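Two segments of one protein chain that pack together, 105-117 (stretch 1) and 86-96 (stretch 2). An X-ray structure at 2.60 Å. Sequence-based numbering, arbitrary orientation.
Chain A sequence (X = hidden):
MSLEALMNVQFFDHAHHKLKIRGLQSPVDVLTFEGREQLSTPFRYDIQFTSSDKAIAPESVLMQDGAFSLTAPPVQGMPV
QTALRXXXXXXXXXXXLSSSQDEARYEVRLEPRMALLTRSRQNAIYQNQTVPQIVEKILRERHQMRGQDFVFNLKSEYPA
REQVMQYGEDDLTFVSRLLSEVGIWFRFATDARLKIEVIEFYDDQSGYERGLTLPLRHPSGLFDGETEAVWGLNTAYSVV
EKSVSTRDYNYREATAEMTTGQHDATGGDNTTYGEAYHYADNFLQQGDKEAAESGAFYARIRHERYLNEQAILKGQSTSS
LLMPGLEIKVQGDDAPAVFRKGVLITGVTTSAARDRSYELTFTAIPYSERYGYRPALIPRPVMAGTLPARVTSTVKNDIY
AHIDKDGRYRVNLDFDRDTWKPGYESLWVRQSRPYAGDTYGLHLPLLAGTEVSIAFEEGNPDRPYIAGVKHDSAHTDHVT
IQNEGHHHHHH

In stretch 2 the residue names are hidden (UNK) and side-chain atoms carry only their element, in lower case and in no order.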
ATOM      1  N   ARG A 105     -27.391 -21.517  -3.392  1.00 46.94           N
ATOM      2  CA  ARG A 105     -27.186 -20.122  -3.009  1.00 45.68           C
ATOM      3  C   ARG A 105     -26.174 -19.525  -3.985  1.00 43.16           C
ATOM      4  O   ARG A 105     -25.198 -20.178  -4.343  1.00 39.69           O
ATOM      5  CB  ARG A 105     -26.665 -20.080  -1.576  1.00 49.21           C
ATOM      6  CG  ARG A 105     -26.558 -18.731  -0.920  1.00 50.15           C
ATOM      7  CD  ARG A 105     -26.279 -18.964   0.546  1.00 55.71           C
ATOM      8  NE  ARG A 105     -25.134 -18.203   1.056  1.00 62.04           N
ATOM      9  CZ  ARG A 105     -24.013 -18.747   1.539  1.00 60.27           C
ATOM     10  NH1 ARG A 105     -23.864 -20.065   1.587  1.00 55.98           N
ATOM     11  NH2 ARG A 105     -23.036 -17.962   1.980  1.00 63.17           N
ATOM     12  N   TYR A 106     -26.425 -18.301  -4.436  1.00 40.80           N
ATOM     13  CA  TYR A 106     -25.574 -17.671  -5.437  1.00 40.97           C
ATOM     14  C   TYR A 106     -25.278 -16.245  -5.056  1.00 40.21           C
ATOM     15  O   TYR A 106     -26.029 -15.647  -4.286  1.00 38.97           O
ATOM     16  CB  TYR A 106     -26.227 -17.658  -6.827  1.00 42.10           C
ATOM     17  CG  TYR A 106     -26.485 -19.028  -7.395  1.00 43.75           C
ATOM     18  CD1 TYR A 106     -27.738 -19.633  -7.265  1.00 41.56           C
ATOM     19  CD2 TYR A 106     -25.479 -19.728  -8.055  1.00 42.66           C
ATOM     20  CE1 TYR A 106     -27.981 -20.896  -7.778  1.00 40.35           C
ATOM     21  CE2 TYR A 106     -25.708 -20.992  -8.572  1.00 43.49           C
ATOM     22  CZ  TYR A 106     -26.964 -21.577  -8.427  1.00 44.59           C
ATOM     23  OH  TYR A 106     -27.201 -22.841  -8.946  1.00 45.65           O
ATOM     24  N   GLU A 107     -24.198 -15.694  -5.611  1.00 38.47           N
ATOM     25  CA  GLU A 107     -23.950 -14.263  -5.479  1.00 39.74           C
ATOM     26  C   GLU A 107     -23.620 -13.600  -6.813  1.00 37.15           C
ATOM     27  O   GLU A 107     -22.946 -14.188  -7.658  1.00 34.07           O
ATOM     28  CB  GLU A 107     -22.857 -13.992  -4.448  1.00 41.85           C
ATOM     29  CG  GLU A 107     -22.891 -12.578  -3.899  1.00 49.07           C
ATOM     30  CD  GLU A 107     -21.830 -12.333  -2.843  1.00 55.23           C
ATOM     31  OE1 GLU A 107     -22.033 -12.760  -1.689  1.00 57.77           O
ATOM     32  OE2 GLU A 107     -20.797 -11.700  -3.158  1.00 58.78           O
ATOM     33  N   VAL A 108     -24.134 -12.391  -7.018  1.00 34.73           N
ATOM     34  CA  VAL A 108     -23.721 -11.600  -8.158  1.00 36.78           C
ATOM     35  C   VAL A 108     -23.266 -10.208  -7.750  1.00 41.03           C
ATOM     36  O   VAL A 108     -23.745  -9.642  -6.757  1.00 35.90           O
ATOM     37  CB  VAL A 108     -24.812 -11.478  -9.257  1.00 36.38           C
ATOM     38  CG1 VAL A 108     -24.990 -12.803 -10.006  1.00 30.99           C
ATOM     39  CG2 VAL A 108     -26.132 -10.961  -8.676  1.00 30.72           C
ATOM     40  N   ARG A 109     -22.329  -9.660  -8.523  1.00 42.87           N
ATOM     41  CA  ARG A 109     -21.916  -8.287  -8.337  1.00 40.21           C
ATOM     42  C   ARG A 109     -22.571  -7.441  -9.413  1.00 37.52           C
ATOM     43  O   ARG A 109     -22.485  -7.756 -10.581  1.00 40.70           O
ATOM     44  CB  ARG A 109     -20.397  -8.169  -8.406  1.00 44.49           C
ATOM     45  CG  ARG A 109     -19.881  -6.741  -8.251  1.00 48.96           C
ATOM     46  CD  ARG A 109     -18.426  -6.743  -7.854  1.00 52.34           C
ATOM     47  NE  ARG A 109     -18.270  -6.671  -6.405  1.00 54.41           N
ATOM     48  CZ  ARG A 109     -17.146  -6.954  -5.762  1.00 51.26           C
ATOM     49  NH1 ARG A 109     -16.088  -7.347  -6.439  1.00 53.66           N
ATOM     50  NH2 ARG A 109     -17.088  -6.866  -4.447  1.00 49.42           N
ATOM     51  N   LEU A 110     -23.244  -6.377  -9.015  1.00 39.38           N
ATOM     52  CA  LEU A 110     -23.922  -5.519  -9.958  1.00 39.49           C
ATOM     53  C   LEU A 110     -23.248  -4.155  -9.940  1.00 44.99           C
ATOM     54  O   LEU A 110     -23.187  -3.478  -8.903  1.00 47.94           O
ATOM     55  CB  LEU A 110     -25.407  -5.382  -9.609  1.00 38.96           C
ATOM     56  CG  LEU A 110     -26.124  -4.337 -10.481  1.00 39.77           C
ATOM     57  CD1 LEU A 110     -26.230  -4.866 -11.914  1.00 38.98           C
ATOM     58  CD2 LEU A 110     -27.504  -3.963  -9.951  1.00 36.61           C
ATOM     59  N   GLU A 111     -22.709  -3.767 -11.090  1.00 45.15           N
ATOM     60  CA  GLU A 111     -22.028  -2.489 -11.236  1.00 43.06           C
ATOM     61  C   GLU A 111     -22.612  -1.811 -12.468  1.00 42.42           C
ATOM     62  O   GLU A 111     -23.178  -2.487 -13.338  1.00 42.86           O
ATOM     63  CB  GLU A 111     -20.526  -2.713 -11.389  1.00 41.76           C
ATOM     64  CG  GLU A 111     -19.907  -3.502 -10.260  1.00 44.61           C
ATOM     65  CD  GLU A 111     -18.404  -3.407 -10.208  1.00 47.16           C
ATOM     66  OE1 GLU A 111     -17.738  -4.408 -10.562  1.00 45.67           O
ATOM     67  OE2 GLU A 111     -17.891  -2.337  -9.798  1.00 47.50           O
ATOM     68  N   PRO A 112     -22.476  -0.481 -12.566  1.00 41.75           N
ATOM     69  CA  PRO A 112     -22.929   0.141 -13.800  1.00 39.46           C
ATOM     70  C   PRO A 112     -21.911  -0.117 -14.933  1.00 40.81           C
ATOM     71  O   PRO A 112     -20.813  -0.657 -14.696  1.00 39.65           O
ATOM     72  CB  PRO A 112     -22.936   1.619 -13.436  1.00 37.26           C
ATOM     73  CG  PRO A 112     -21.841   1.749 -12.490  1.00 35.89           C
ATOM     74  CD  PRO A 112     -21.878   0.513 -11.653  1.00 38.50           C
ATOM     75  N   ARG A 113     -22.278   0.243 -16.153  1.00 40.55           N
ATOM     76  CA  ARG A 113     -21.440  -0.058 -17.307  1.00 39.80           C
ATOM     77  C   ARG A 113     -20.103   0.710 -17.234  1.00 39.24           C
ATOM     78  O   ARG A 113     -19.060   0.176 -17.628  1.00 36.64           O
ATOM     79  CB  ARG A 113     -22.201   0.231 -18.607  1.00 40.44           C
ATOM     80  CG  ARG A 113     -23.255  -0.811 -18.971  1.00 37.19           C
ATOM     81  CD  ARG A 113     -24.239  -0.240 -19.990  1.00 37.07           C
ATOM     82  NE  ARG A 113     -24.946   0.930 -19.463  1.00 37.20           N
ATOM     83  CZ  ARG A 113     -25.515   1.878 -20.213  1.00 42.14           C
ATOM     84  NH1 ARG A 113     -25.438   1.815 -21.543  1.00 45.00           N
ATOM     85  NH2 ARG A 113     -26.150   2.905 -19.642  1.00 38.25           N
ATOM     86  N   MET A 114     -20.142   1.915 -16.654  1.00 34.70           N
ATOM     87  CA  MET A 114     -18.947   2.701 -16.379  1.00 32.78           C
ATOM     88  C   MET A 114     -17.847   1.913 -15.690  1.00 36.16           C
ATOM     89  O   MET A 114     -16.699   2.054 -16.054  1.00 40.92           O
ATOM     90  CB  MET A 114     -19.276   3.976 -15.595  1.00 35.79           C
ATOM     91  CG  MET A 114     -18.070   4.918 -15.376  1.00 36.14           C
ATOM     92  SD  MET A 114     -18.520   6.450 -14.548  1.00 30.77           S
ATOM     93  CE  MET A 114     -17.303   7.573 -15.222  1.00 38.67           C
ATOM     94  N   ALA A 115     -18.180   1.046 -14.734  1.00 40.12           N
ATOM     95  CA  ALA A 115     -17.168   0.172 -14.108  1.00 39.88           C
ATOM     96  C   ALA A 115     -16.341  -0.621 -15.118  1.00 40.80           C
ATOM     97  O   ALA A 115     -15.205  -0.966 -14.835  1.00 42.64           O
ATOM     98  CB  ALA A 115     -17.802  -0.782 -13.140  1.00 34.83           C
ATOM     99  N   LEU A 116     -16.900  -0.896 -16.294  1.00 41.42           N
ATOM    100  CA  LEU A 116     -16.176  -1.683 -17.291  1.00 46.06           C
ATOM    101  C   LEU A 116     -15.003  -0.949 -17.935  1.00 46.26           C
ATOM    102  O   LEU A 116     -14.158  -1.598 -18.529  1.00 46.44           O
ATOM    103  CB  LEU A 116     -17.105  -2.221 -18.369  1.00 44.70           C
ATOM    104  CG  LEU A 116     -18.204  -3.150 -17.884  1.00 48.05           C
ATOM    105  CD1 LEU A 116     -19.159  -3.378 -19.049  1.00 48.42           C
ATOM    106  CD2 LEU A 116     -17.638  -4.478 -17.334  1.00 44.88           C
ATOM    107  N   LEU A 117     -14.923   0.380 -17.763  1.00 43.09           N
ATOM    108  CA  LEU A 117     -13.751   1.162 -18.188  1.00 43.91           C
ATOM    109  C   LEU A 117     -12.445   0.724 -17.524  1.00 47.42           C
ATOM    110  O   LEU A 117     -11.371   1.146 -17.929  1.00 54.45           O
ATOM    111  CB  LEU A 117     -13.896   2.659 -17.913  1.00 39.85           C
ATOM    112  CG  LEU A 117     -15.046   3.598 -18.276  1.00 43.39           C
ATOM    113  CD1 LEU A 117     -14.488   4.935 -18.714  1.00 35.45           C
ATOM    114  CD2 LEU A 117     -16.061   3.029 -19.274  1.00 35.70           C
ATOM    115  N   UNK A  86     -34.526   1.762  -8.385  1.00 55.13           N
ATOM    116  CA  UNK A  86     -33.863   0.691  -9.110  1.00 55.06           C
ATOM    117  C   UNK A  86     -32.398   1.025  -9.453  1.00 55.86           C
ATOM    118  O   UNK A  86     -32.079   2.157  -9.827  1.00 58.31           O
ATOM    119  c   UNK A  86     -34.446  -1.082 -10.812  1.00 56.74           C
ATOM    120  c   UNK A  86     -34.610   0.376 -10.420  1.00 55.82           C
ATOM    121  o   UNK A  86     -35.999   0.652 -10.251  1.00 58.91           O
ATOM    122  N   UNK A  87     -31.515   0.039  -9.335  1.00 50.85           N
ATOM    123  CA  UNK A  87     -30.162   0.169  -9.842  1.00 48.98           C
ATOM    124  C   UNK A  87     -30.004  -0.605 -11.148  1.00 49.46           C
ATOM    125  O   UNK A  87     -30.171  -1.827 -11.174  1.00 50.34           O
ATOM    126  c   UNK A  87     -29.133  -0.343  -8.828  1.00 50.23           C
ATOM    127  c   UNK A  87     -28.735   2.019  -8.108  1.00 51.59           C
ATOM    128  c   UNK A  87     -28.708   0.572  -7.677  1.00 51.47           C
ATOM    129  c   UNK A  87     -29.602   0.371  -6.464  1.00 52.80           C
ATOM    130  N   UNK A  88     -29.666   0.094 -12.228  1.00 47.82           N
ATOM    131  CA  UNK A  88     -29.403  -0.588 -13.503  1.00 45.91           C
ATOM    132  C   UNK A  88     -27.909  -0.731 -13.774  1.00 44.67           C
ATOM    133  O   UNK A  88     -27.112   0.187 -13.500  1.00 44.13           O
ATOM    134  n   UNK A  88     -33.696   0.555 -14.379  1.00 52.12           N
ATOM    135  c   UNK A  88     -31.549   0.142 -14.612  1.00 47.50           C
ATOM    136  n   UNK A  88     -32.299  -0.910 -15.094  1.00 48.07           N
ATOM    137  c   UNK A  88     -32.435   1.065 -14.162  1.00 49.70           C
ATOM    138  c   UNK A  88     -30.054   0.151 -14.653  1.00 46.29           C
ATOM    139  c   UNK A  88     -33.585  -0.635 -14.944  1.00 50.17           C
ATOM    140  N   UNK A  89     -27.529  -1.881 -14.313  1.00 37.50           N
ATOM    141  CA  UNK A  89     -26.148  -2.147 -14.543  1.00 34.50           C
ATOM    142  C   UNK A  89     -25.882  -3.492 -15.167  1.00 37.73           C
ATOM    143  O   UNK A  89     -26.787  -4.086 -15.753  1.00 37.40           O
ATOM    144  N   UNK A  90     -24.630  -3.952 -15.053  1.00 35.21           N
ATOM    145  CA  UNK A  90     -24.193  -5.241 -15.580  1.00 38.15           C
ATOM    146  C   UNK A  90     -23.690  -6.123 -14.458  1.00 40.66           C
ATOM    147  O   UNK A  90     -23.236  -5.650 -13.409  1.00 41.87           O
ATOM    148  c   UNK A  90     -23.374  -5.346 -17.984  1.00 39.63           C
ATOM    149  c   UNK A  90     -22.216  -3.855 -16.370  1.00 37.93           C
ATOM    150  c   UNK A  90     -22.963  -5.142 -16.560  1.00 37.74           C
ATOM    151  N   UNK A  91     -23.710  -7.412 -14.736  1.00 38.61           N
ATOM    152  CA  UNK A  91     -23.250  -8.400 -13.815  1.00 38.41           C
ATOM    153  C   UNK A  91     -21.789  -8.658 -14.091  1.00 41.43           C
ATOM    154  O   UNK A  91     -21.410  -9.137 -15.167  1.00 42.18           O
ATOM    155  c   UNK A  91     -25.538  -9.427 -13.593  1.00 38.03           C
ATOM    156  c   UNK A  91     -23.506 -10.796 -13.073  1.00 35.10           C
ATOM    157  c   UNK A  91     -25.738  -8.693 -12.276  1.00 37.11           C
ATOM    158  c   UNK A  91     -24.075  -9.698 -13.948  1.00 38.65           C
ATOM    159  N   UNK A  92     -20.981  -8.348 -13.088  1.00 43.97           N
ATOM    160  CA  UNK A  92     -19.527  -8.369 -13.176  1.00 45.68           C
ATOM    161  C   UNK A  92     -18.931  -9.656 -12.614  1.00 45.31           C
ATOM    162  O   UNK A  92     -17.903 -10.135 -13.073  1.00 48.39           O
ATOM    163  o   UNK A  92     -19.019  -6.041 -13.295  1.00 50.32           O
ATOM    164  c   UNK A  92     -19.010  -7.163 -12.410  1.00 46.05           C
ATOM    165  c   UNK A  92     -17.628  -7.387 -11.845  1.00 52.89           C
ATOM    166  N   UNK A  93     -19.601 -10.232 -11.623  1.00 45.70           N
ATOM    167  CA  UNK A  93     -19.060 -11.374 -10.911  1.00 36.73           C
ATOM    168  C   UNK A  93     -20.155 -12.352 -10.573  1.00 37.69           C
ATOM    169  O   UNK A  93     -21.313 -11.977 -10.395  1.00 38.24           O
ATOM    170  N   UNK A  94     -19.795 -13.615 -10.469  1.00 33.11           N
ATOM    171  CA  UNK A  94     -20.778 -14.612 -10.195  1.00 38.97           C
ATOM    172  C   UNK A  94     -20.150 -15.635  -9.295  1.00 43.60           C
ATOM    173  O   UNK A  94     -19.022 -16.083  -9.539  1.00 47.51           O
ATOM    174  c   UNK A  94     -21.482 -17.755 -11.593  1.00 38.97           C
ATOM    175  c   UNK A  94     -23.501 -18.865 -10.939  1.00 37.05           C
ATOM    176  c   UNK A  94     -24.069 -17.633 -10.625  1.00 35.27           C
ATOM    177  c   UNK A  94     -23.348 -16.475 -10.814  1.00 37.12           C
ATOM    178  c   UNK A  94     -21.263 -15.257 -11.497  1.00 37.52           C
ATOM    179  c   UNK A  94     -22.204 -18.932 -11.420  1.00 37.19           C
ATOM    180  c   UNK A  94     -22.046 -16.519 -11.297  1.00 36.97           C
ATOM    181  N   UNK A  95     -20.892 -16.018  -8.261  1.00 44.70           N
ATOM    182  CA  UNK A  95     -20.441 -17.043  -7.339  1.00 45.95           C
ATOM    183  C   UNK A  95     -21.531 -18.071  -7.089  1.00 46.54           C
ATOM    184  O   UNK A  95     -22.675 -17.709  -6.846  1.00 46.87           O
ATOM    185  c   UNK A  95     -17.242 -14.431  -4.520  1.00 46.91           C
ATOM    186  c   UNK A  95     -20.063 -16.394  -6.008  1.00 45.16           C
ATOM    187  n   UNK A  95     -17.248 -13.394  -3.453  1.00 53.09           N
ATOM    188  c   UNK A  95     -18.680 -14.737  -4.881  1.00 43.45           C
ATOM    189  c   UNK A  95     -18.731 -15.717  -5.992  1.00 42.10           C
ATOM    190  N   UNK A  96     -21.192 -19.350  -7.154  1.00 44.89           N
ATOM    191  CA  UNK A  96     -22.076 -20.360  -6.593  1.00 46.48           C
ATOM    192  C   UNK A  96     -21.592 -20.627  -5.164  1.00 46.19           C
ATOM    193  O   UNK A  96     -20.480 -21.080  -4.963  1.00 47.22           O
ATOM    194  c   UNK A  96     -24.341 -24.440  -7.252  1.00 56.25           C
ATOM    195  n   UNK A  96     -23.539 -23.615  -7.898  1.00 56.83           N
ATOM    196  c   UNK A  96     -22.037 -21.632  -7.438  1.00 49.77           C
ATOM    197  c   UNK A  96     -23.009 -22.699  -7.010  1.00 57.78           C
ATOM    198  c   UNK A  96     -23.539 -23.007  -5.799  1.00 55.77           C
ATOM    199  n   UNK A  96     -24.359 -24.092  -5.978  1.00 57.82           N
TER

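Position 86 has three side-chain atoms, a carbon carrying one oxygen and one carbon, and touches nothing on stretch 1. It is Thr86, whose branched side chain suits an extended strand. Position 87 has four carbons, forked at the second, and its CB lies 4.1 Å from Leu110 CD2. It is Leu87; an apolar side chain starting toward stretch 1 suits the apolar end of Leu110, although its own end leads away.

Position 88 carries one carbon and a five-membered ring of three carbons and two nitrogens. Its CB points away from stretch 1, leaving the ring without a partner there; it is His88. Position 89 has no side-chain atoms. A CB here would fall 2.3 Å from Glu111 O, a clash; without one, its CA approaches Glu111 O to 3.2 Å. It is Gly89.

Position 90 has three carbons, one carrying the other two, and one of its branch carbons lies 4.1 Å from both Leu116 CD1 and Arg113 CG. This is Val90, a compact apolar group that fills a small space with its CG2. Position 91 has four carbons, forked at the first, with one arm two carbons long. The tip of the long arm comes to 3.9 Å from Leu110 CD1, and the short arm to 4.0 Å from Val108 CG1. It is Ile91, whose CD1 and CG2 make these two contacts.

Position 92 is again a carbon bearing one oxygen and one carbon; the carbon lies 4.1 Å from Arg109 CD, the oxygen 3.4 Å from Glu111 OE1. This is Thr92, combining a methyl with a hydroxyl that gives Glu111 a weak hydrogen bond. Position 93 lacks side-chain atoms: Gly93. Here a CB would have room, so clash does not explain the glycine.

Position 94 has one carbon and a ring of six carbons, with no hydroxyl. The ring meets that of Tyr106 rim to rim, its far carbon 3.6 Å from Tyr106 CD2, and presents its edge to Val108 CG1: Phe94. Position 95 has four carbons in a row ending in nitrogen, which lies 3.9 Å from Glu107 OE2. It is Lys95, whose length and charge allow this long salt bridge. Position 96 has one carbon and a five-membered ring with two nitrogens; the edge of Tyr106 faces this flat ring, centroids 4.5 Å apart. It is His96.

The contact is an antiparallel strand pair burying 951 Å². Backbone hydrogen bonds tie it at both ends: Val90 N to Glu111 O (2.7 Å) and Glu111 N to Val90 O (3.0 Å), then Glu107 N to Lys95 O and Lys95 N to Glu107 O (both 2.8 Å). Tyr106, Val108 and Leu110 alternate onto one largely apolar and aromatic face; stretch 2 matches them with Ile91, Phe94 and His96 because an irregularity at Thr92 takes up an extra residue between 91 and 94. The other face carries the Glu107 and Lys95 charges.

Stretch 2, residues 86-96: TLHGVITGFKH
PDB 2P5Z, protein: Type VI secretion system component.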